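Local coordinates for unknown function protein VPA0580 (Vibrio parahaemolyticus, PDB 2QHQ) that is of unknown function but belongs to the HopJ family of type III effectors, proteins that in related bacteria are probably delivered into host cells, at residues 46-51 / 101-106. Residues are numbered along the deposited sequence; the frame is centred on the assembly and turned at random. Where two conformers were deposited one is given.
Sequences AAFTNG and HQNIRN
N50 puts both hydrogens of its side-chain amide onto N103. ND2 of N50 lies 2.9 Å from the side-chain oxygen OD1 of N103, in a nearly straight bond (172°) that uses a lone pair in the plane of the acceptor. ND2 of N50 is also 2.9 Å from the backbone O of N103, but this bond is more bent (144°). CB of N50 already points toward the helix, and CG stands anti to the backbone N, beside the carbonyl carbon. The amides of N50 and N103 are nearly coplanar. Asparagine suits this buried place because one short NH2 group can satisfy two oxygens at once. OD1 of N103 also accepts from ND2 of N55 on the adjoining strand 53-55, so two donors grip it; ND2 of N103 is bonded elsewhere too, and bonds at both ends help to hold the amide's rotation. F48 closes the packed side: its ring and N103 meet tip to tip, CZ of F48 lying 3.6 Å from OD1 of N103, and the ring also meets F117 on strand 115-117.

Toward G51 the contact is looser and partly exposed. Here N106 offers mainly CB, 3.4 Å from the backbone O of N50, and its amide is turned well out of the plane of N50's. ND2 of N106 turns back to O of Q102, 3.0 Å away, on the face opposite the one reached by its backbone N, while OD1 accepts from N of N52. G51 has a positive phi, which glycine adopts easily, just where the chain leaves strand 48-50. Strand and helix directions differ by 52°. This is alpha/beta packing through a polar asparagine cluster, joining the N-terminal turn of helix 102-110 to the central strand of a three-stranded antiparallel sheet in the HopJ family region.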
ATOM      1  N   ALA B  46      -1.321   0.306  16.276  1.00 11.10           N
ATOM      2  CA  ALA B  46      -2.266  -0.582  15.582  1.00 10.67           C
ATOM      3  C   ALA B  46      -1.774  -2.001  15.665  1.00 10.73           C
ATOM      4  O   ALA B  46      -0.581  -2.267  15.449  1.00  9.83           O
ATOM      5  CB  ALA B  46      -2.396  -0.172  14.113  1.00 11.00           C
ATOM      6  N   ALA B  47      -2.700  -2.925  15.949  1.00 10.29           N
ATOM      7  CA  ALA B  47      -2.374  -4.355  15.873  1.00 11.01           C
ATOM      8  C   ALA B  47      -2.244  -4.758  14.414  1.00 11.23           C
ATOM      9  O   ALA B  47      -2.986  -4.262  13.555  1.00 11.34           O
ATOM     10  CB  ALA B  47      -3.468  -5.194  16.555  1.00 10.70           C
ATOM     11  N   PHE B  48      -1.287  -5.637  14.125  1.00 11.29           N
ATOM     12  CA  PHE B  48      -1.174  -6.190  12.768  1.00 11.63           C
ATOM     13  C   PHE B  48      -0.567  -7.573  12.767  1.00 12.26           C
ATOM     14  O   PHE B  48       0.285  -7.878  13.598  1.00 12.29           O
ATOM     15  CB  PHE B  48      -0.401  -5.246  11.823  1.00 11.71           C
ATOM     16  CG  PHE B  48       1.108  -5.211  12.032  1.00 12.18           C
ATOM     17  CD1 PHE B  48       1.971  -5.833  11.116  1.00 12.73           C
ATOM     18  CD2 PHE B  48       1.663  -4.487  13.098  1.00  9.86           C
ATOM     19  CE1 PHE B  48       3.381  -5.758  11.278  1.00 11.06           C
ATOM     20  CE2 PHE B  48       3.059  -4.392  13.268  1.00 10.37           C
ATOM     21  CZ  PHE B  48       3.918  -5.031  12.351  1.00 12.33           C
ATOM     22  N   THR B  49      -1.041  -8.399  11.834  1.00 12.28           N
ATOM     23  CA  THR B  49      -0.458  -9.717  11.641  0.50 12.50           C
ATOM     24  C   THR B  49       0.506  -9.638  10.478  1.00 12.68           C
ATOM     25  O   THR B  49       0.372  -8.788   9.600  1.00 12.51           O
ATOM     26  CB  THR B  49      -1.513 -10.801  11.386  0.50 12.75           C
ATOM     27  OG1 THR B  49      -2.476 -10.316  10.441  0.50 12.89           O
ATOM     28  CG2 THR B  49      -2.211 -11.169  12.692  0.50 12.31           C
ATOM     29  N   ASN B  50       1.504 -10.506  10.520  1.00 12.94           N
ATOM     30  CA  ASN B  50       2.578 -10.476   9.551  1.00 13.45           C
ATOM     31  C   ASN B  50       3.029 -11.921   9.356  1.00 14.01           C
ATOM     32  O   ASN B  50       3.944 -12.404  10.025  1.00 14.34           O
ATOM     33  CB  ASN B  50       3.694  -9.580  10.085  1.00 13.09           C
ATOM     34  CG  ASN B  50       4.912  -9.508   9.160  1.00 12.85           C
ATOM     35  OD1 ASN B  50       4.903  -9.993   8.014  1.00 14.00           O
ATOM     36  ND2 ASN B  50       5.985  -8.900   9.675  1.00 13.56           N
ATOM     37  N   GLY B  51       2.323 -12.623   8.470  1.00 15.73           N
ATOM     38  CA  GLY B  51       2.549 -14.052   8.235  1.00 17.55           C
ATOM     39  C   GLY B  51       2.329 -14.823   9.523  1.00 19.15           C
ATOM     40  O   GLY B  51       1.228 -14.816  10.071  1.00 18.89           O
ATOM     41  N   HIS B 101      14.367  -9.257  15.079  1.00 15.31           N
ATOM     42  CA  HIS B 101      13.559  -8.622  14.019  1.00 15.08           C
ATOM     43  C   HIS B 101      12.601  -9.608  13.351  1.00 14.82           C
ATOM     44  O   HIS B 101      12.618  -9.785  12.122  1.00 15.26           O
ATOM     45  CB  HIS B 101      14.476  -7.974  12.968  1.00 15.22           C
ATOM     46  CG  HIS B 101      15.602  -7.190  13.561  1.00 17.93           C
ATOM     47  ND1 HIS B 101      15.410  -5.986  14.199  1.00 19.40           N
ATOM     48  CD2 HIS B 101      16.931  -7.447  13.630  1.00 19.14           C
ATOM     49  CE1 HIS B 101      16.568  -5.541  14.654  1.00 19.39           C
ATOM     50  NE2 HIS B 101      17.510  -6.408  14.319  1.00 20.78           N
ATOM     51  N   GLN B 102      11.759 -10.251  14.155  1.00 14.61           N
ATOM     52  CA  GLN B 102      10.822 -11.242  13.633  1.00 14.73           C
ATOM     53  C   GLN B 102       9.918 -10.682  12.542  1.00 13.69           C
ATOM     54  O   GLN B 102       9.521 -11.405  11.628  1.00 13.76           O
ATOM     55  CB  GLN B 102       9.976 -11.857  14.761  1.00 15.58           C
ATOM     56  CG  GLN B 102      10.669 -13.013  15.509  1.00 19.75           C
ATOM     57  CD  GLN B 102      11.106 -14.157  14.585  1.00 23.30           C
ATOM     58  OE1 GLN B 102      10.327 -14.652  13.760  1.00 26.84           O
ATOM     59  NE2 GLN B 102      12.357 -14.585  14.729  1.00 23.56           N
ATOM     60  N   ASN B 103       9.569  -9.403  12.633  1.00 12.80           N
ATOM     61  CA  ASN B 103       8.757  -8.829  11.561  1.00 12.48           C
ATOM     62  C   ASN B 103       9.470  -8.773  10.213  1.00 11.90           C
ATOM     63  O   ASN B 103       8.869  -9.045   9.196  1.00 11.76           O
ATOM     64  CB  ASN B 103       8.188  -7.479  11.959  1.00 12.55           C
ATOM     65  CG  ASN B 103       7.010  -7.622  12.890  1.00 12.90           C
ATOM     66  OD1 ASN B 103       5.940  -8.032  12.471  1.00 13.19           O
ATOM     67  ND2 ASN B 103       7.205  -7.280  14.167  1.00 12.66           N
ATOM     68  N   ILE B 104      10.750  -8.414  10.214  1.00 11.87           N
ATOM     69  CA  ILE B 104      11.526  -8.453   8.966  1.00 11.40           C
ATOM     70  C   ILE B 104      11.608  -9.880   8.434  1.00 11.13           C
ATOM     71  O   ILE B 104      11.353 -10.123   7.254  1.00 11.48           O
ATOM     72  CB  ILE B 104      12.972  -7.897   9.154  1.00 10.53           C
ATOM     73  CG1 ILE B 104      12.925  -6.435   9.606  1.00 12.12           C
ATOM     74  CG2 ILE B 104      13.770  -8.020   7.859  1.00 11.78           C
ATOM     75  CD1 ILE B 104      14.351  -5.831   9.916  1.00 12.12           C
ATOM     76  N   ARG B 105      11.937 -10.829   9.317  1.00 10.74           N
ATOM     77  CA  ARG B 105      12.129 -12.217   8.899  1.00 10.36           C
ATOM     78  C   ARG B 105      10.839 -12.834   8.362  1.00 10.89           C
ATOM     79  O   ARG B 105      10.883 -13.548   7.390  1.00 11.84           O
ATOM     80  CB  ARG B 105      12.726 -13.055  10.026  1.00  9.60           C
ATOM     81  CG  ARG B 105      14.126 -12.599  10.431  1.00 10.20           C
ATOM     82  CD  ARG B 105      14.665 -13.386  11.628  1.00 11.21           C
ATOM     83  NE  ARG B 105      15.980 -12.848  12.004  1.00 11.19           N
ATOM     84  CZ  ARG B 105      17.136 -13.181  11.428  1.00 12.40           C
ATOM     85  NH1 ARG B 105      17.194 -14.073  10.424  1.00 12.05           N
ATOM     86  NH2 ARG B 105      18.249 -12.608  11.854  1.00 11.33           N
ATOM     87  N   ASN B 106       9.704 -12.494   8.964  1.00 11.65           N
ATOM     88  CA  ASN B 106       8.415 -12.977   8.487  1.00 12.06           C
ATOM     89  C   ASN B 106       8.015 -12.353   7.173  1.00 12.35           C
ATOM     90  O   ASN B 106       7.517 -13.029   6.289  1.00 12.39           O
ATOM     91  CB  ASN B 106       7.310 -12.795   9.531  1.00 12.90           C
ATOM     92  CG  ASN B 106       7.209 -13.985  10.478  1.00 15.48           C
ATOM     93  OD1 ASN B 106       6.580 -15.010  10.157  1.00 18.15           O
ATOM     94  ND2 ASN B 106       7.849 -13.877  11.623  1.00 17.07           N
TER